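PDB 1WZ8: enoyl-CoA hydratase from Thermus thermophilus, which probably catalyses the reversible hydration of enoyl-CoA thioesters, as a hexameric member of the crotonase family. Local coordinates for the interface of chains A and B and the interface of chains A and C. Residues are numbered along the deposited sequence; one frame, centred on the assembly and turned at random. Chains: chain A/B/C, enoyl-CoA hydratase.

Contact 1: the interface of chains A and B. Residues chain A 221, 224; chain B 152-154, 157, 162.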
loop_
_atom_site.group_PDB
_atom_site.type_symbol
_atom_site.label_atom_id
_atom_site.label_comp_id
_atom_site.label_asym_id
_atom_site.label_seq_id
_atom_site.Cartn_x
_atom_site.Cartn_y
_atom_site.Cartn_z
ATOM N N LEU A 221 14.012 -7.461 1.168
ATOM C CA LEU A 221 13.887 -6.880 -0.165
ATOM C C LEU A 221 12.647 -7.411 -0.876
ATOM O O LEU A 221 11.935 -6.654 -1.541
ATOM C CB LEU A 221 15.123 -7.194 -1.019
ATOM C CG LEU A 221 16.432 -6.442 -0.751
ATOM C CD1 LEU A 221 17.543 -7.080 -1.573
ATOM C CD2 LEU A 221 16.288 -4.969 -1.118
ATOM N N TRP A 224 9.070 -5.950 -1.223
ATOM C CA TRP A 224 8.702 -4.968 -2.234
ATOM C C TRP A 224 7.787 -5.656 -3.236
ATOM O O TRP A 224 6.799 -5.083 -3.684
ATOM C CB TRP A 224 9.928 -4.407 -2.956
ATOM C CG TRP A 224 10.609 -3.309 -2.202
ATOM C CD1 TRP A 224 11.475 -3.445 -1.154
ATOM C CD2 TRP A 224 10.454 -1.902 -2.414
ATOM N NE1 TRP A 224 11.869 -2.212 -0.702
ATOM C CE2 TRP A 224 11.257 -1.245 -1.455
ATOM C CE3 TRP A 224 9.714 -1.130 -3.320
ATOM C CZ2 TRP A 224 11.343 0.149 -1.376
ATOM C CZ3 TRP A 224 9.799 0.263 -3.243
ATOM C CH2 TRP A 224 10.610 0.885 -2.275
ATOM N N ALA B 152 19.393 0.332 2.387
ATOM C CA ALA B 152 19.204 -0.385 1.127
ATOM C C ALA B 152 17.790 -0.814 0.787
ATOM O O ALA B 152 17.362 -0.694 -0.361
ATOM C CB ALA B 152 20.137 -1.598 1.075
ATOM N N VAL B 153 17.061 -1.327 1.768
ATOM C CA VAL B 153 15.705 -1.777 1.507
ATOM C C VAL B 153 14.737 -0.614 1.309
ATOM O O VAL B 153 13.707 -0.754 0.644
ATOM C CB VAL B 153 15.221 -2.718 2.635
ATOM C CG1 VAL B 153 13.771 -3.112 2.414
ATOM C CG2 VAL B 153 16.091 -3.965 2.649
ATOM N N LEU B 154 15.065 0.548 1.862
ATOM C CA LEU B 154 14.191 1.694 1.677
ATOM C C LEU B 154 14.469 2.383 0.345
ATOM O O LEU B 154 13.548 2.741 -0.376
ATOM C CB LEU B 154 14.386 2.731 2.794
ATOM C CG LEU B 154 13.426 3.931 2.723
ATOM C CD1 LEU B 154 12.012 3.510 3.136
ATOM C CD2 LEU B 154 13.915 5.034 3.646
ATOM N N PRO B 157 15.602 -0.238 -4.265
ATOM C CA PRO B 157 14.606 -0.681 -5.249
ATOM C C PRO B 157 14.077 0.424 -6.166
ATOM O O PRO B 157 13.948 0.218 -7.374
ATOM C CB PRO B 157 13.508 -1.291 -4.374
ATOM C CG PRO B 157 14.293 -1.876 -3.241
ATOM C CD PRO B 157 15.270 -0.748 -2.922
ATOM N N MET B 162 15.105 -3.963 -8.703
ATOM C CA MET B 162 15.441 -5.106 -7.860
ATOM C C MET B 162 16.602 -5.992 -8.300
ATOM O O MET B 162 17.306 -6.544 -7.456
ATOM C CB MET B 162 14.203 -5.976 -7.648
ATOM C CG MET B 162 14.345 -6.972 -6.499
ATOM S SD MET B 162 14.648 -6.131 -4.922
ATOM C CE MET B 162 13.087 -5.263 -4.737
#
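A:Trp224 brings its indole against chain B, bonding at the rim of the ring and packing over one face. The polar part is a hydrogen bond from the indole N-H, NE1 of A:Trp224, to the main-chain carbonyl O of B:Val153, 2.7 Å long. The oxygen lies close to the indole plane, and the donor lies in the carbonyl plane, with 154° at the oxygen; the bond itself is somewhat bent, 140° at the hydrogen. Tryptophan suits this place because one flat side chain offers both a donor at its edge and a broad apolar face.

That face is covered by B:Pro157. CG of the proline sits over the five-membered ring, 3.6 Å from its centroid, and CB over the six-membered ring at 3.7 Å, so the pyrrolidine spans both halves of the indole in CH-pi contacts. The rigid proline ring, crossing the indole at about a right angle, gives a firm apolar surface and, together with the bond at the rim, should restrict rotation of the indole.

Further apolar packing surrounds this pair. B:Met162, bent at its second and third torsions, turns its methyl CE to CB of A:Trp224 at 3.7 Å, while its sulfur SD reaches CB of A:Leu221 at 4.1 Å; a flexible thioether can bend to touch both side chains. With CG anti to its carbonyl carbon (chi1 -75°), A:Leu221 directs its branched end toward chain B, where CD2 meets CG2 of B:Val153 at 3.9 Å. Valine suits the spot for its methyl; the main-chain carbonyl would be there with any residue.

The patch sets helix 211-226 of chain A against the short helices 152-155 and 157-160 and the start of helix 162-171 of chain B, joining neighbouring subunits of the hexamer through largely apolar packing, to which the indole N-H adds a directional bond.

Contact 2: the interface of chains A and C. Residues chain A 83-84, 87; chain C 212, 216.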
loop_
_atom_site.group_PDB
_atom_site.type_symbol
_atom_site.label_atom_id
_atom_site.label_comp_id
_atom_site.label_asym_id
_atom_site.label_seq_id
_atom_site.Cartn_x
_atom_site.Cartn_y
_atom_site.Cartn_z
ATOM N N HIS A 83 -11.781 -27.056 -16.526
ATOM C CA HIS A 83 -11.806 -26.057 -15.483
ATOM C C HIS A 83 -10.882 -26.475 -14.357
ATOM O O HIS A 83 -10.154 -25.673 -13.785
ATOM C CB HIS A 83 -13.240 -25.941 -14.965
ATOM C CG HIS A 83 -13.266 -25.047 -13.753
ATOM N ND1 HIS A 83 -13.562 -23.724 -13.810
ATOM C CD2 HIS A 83 -13.014 -25.388 -12.419
ATOM C CE1 HIS A 83 -13.492 -23.281 -12.539
ATOM N NE2 HIS A 83 -13.166 -24.256 -11.685
ATOM N N GLU A 84 -10.930 -27.765 -14.045
ATOM C CA GLU A 84 -10.101 -28.321 -12.983
ATOM C C GLU A 84 -8.626 -28.122 -13.301
ATOM O O GLU A 84 -7.845 -27.713 -12.438
ATOM C CB GLU A 84 -10.408 -29.810 -12.802
ATOM C CG GLU A 84 -11.785 -30.053 -12.215
ATOM C CD GLU A 84 -11.952 -29.378 -10.872
ATOM O OE1 GLU A 84 -12.943 -28.638 -10.685
ATOM O OE2 GLU A 84 -11.093 -29.595 -9.997
ATOM N N LEU A 87 -7.543 -24.255 -13.082
ATOM C CA LEU A 87 -7.299 -23.745 -11.737
ATOM C C LEU A 87 -6.127 -24.406 -11.023
ATOM O O LEU A 87 -5.497 -23.787 -10.166
ATOM C CB LEU A 87 -8.570 -23.842 -10.890
ATOM C CG LEU A 87 -9.542 -22.660 -11.052
ATOM C CD1 LEU A 87 -8.875 -21.395 -10.530
ATOM C CD2 LEU A 87 -9.948 -22.482 -12.516
ATOM N N GLU C 212 -13.927 -24.780 -3.740
ATOM C CA GLU C 212 -13.160 -23.844 -4.568
ATOM C C GLU C 212 -13.572 -22.418 -4.227
ATOM O O GLU C 212 -12.723 -21.548 -4.002
ATOM C CB GLU C 212 -13.399 -24.091 -6.058
ATOM C CG GLU C 212 -12.587 -23.158 -6.952
ATOM C CD GLU C 212 -12.841 -23.382 -8.433
ATOM O OE1 GLU C 212 -12.732 -24.542 -8.878
ATOM O OE2 GLU C 212 -13.139 -22.402 -9.150
ATOM N N HIS C 216 -11.129 -19.528 -2.661
ATOM C CA HIS C 216 -10.917 -18.245 -3.316
ATOM C C HIS C 216 -11.394 -17.061 -2.477
ATOM O O HIS C 216 -10.728 -16.028 -2.419
ATOM C CB HIS C 216 -11.585 -18.250 -4.695
ATOM C CG HIS C 216 -10.933 -19.184 -5.670
ATOM N ND1 HIS C 216 -11.462 -19.456 -6.913
ATOM C CD2 HIS C 216 -9.796 -19.914 -5.580
ATOM C CE1 HIS C 216 -10.680 -20.313 -7.547
ATOM N NE2 HIS C 216 -9.663 -20.607 -6.759
HETATM O O HOH W 1 -13.632 -26.973 -9.093
#
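This is a two-fold symmetric interface between copies of the same protein, linking chains A and C within the hexamer; as crotonase hexamers are typically dimers of trimers, it probably joins one trimer to the other. The contact recurs with the chains exchanged. Its polar core is A:His83 facing C:Glu212, which approach from opposite directions with imidazole and carboxylate nearly coplanar, 5° apart, so that the carboxylate meets the edge of the ring. The N-H at NE2 of A:His83 gives a hydrogen bond of 2.9 Å to OE1 of C:Glu212, nearly straight at 163°, using the syn lone pair of that oxygen; a weak second bond from NE2 of A:His83 reaches OE2 of C:Glu212 at 3.1 Å. Glutamate has the length for this: CG stands anti to the backbone N (chi1 -179°) and the chain runs on extended, carrying the carboxylate across to the histidine.

A water 2.6 Å from OE1 of C:Glu212 also contacts the carboxylate OE1 of A:Glu84, probably easing the approach of two acidic groups. Beside them, A:Leu87 lays CD2 against a face of the A:His83 ring, bracing it, while its CD1 touches CE1 of C:His216 at 3.7 Å. With an alanine in place of C:Glu212, the imidazole N-H of A:His83 would probably be left without its carboxylate mate across the interface, and the bridging water without one support.

The chain A residues lie in the first turns of helix 83-102, and those of chain C one turn apart near the start of helix 211-226.

Contact 1 and contact 2 lie about 34 Å apart between the centres of their C-alpha atoms, and they join chain A to different neighbours. Both use helix 211-226, but at opposite ends and from different copies: the C-terminal part of the chain A helix in contact 1, the first turns of the chain C helix in contact 2. Since every copy carries the same helix, each subunit can engage one neighbour with one end and another with the other. One interface is not an exact two-fold and the other is; this is consistent with a dimer of trimers, the usual crotonase arrangement, with contact 1 probably within a trimer and contact 2 between trimers.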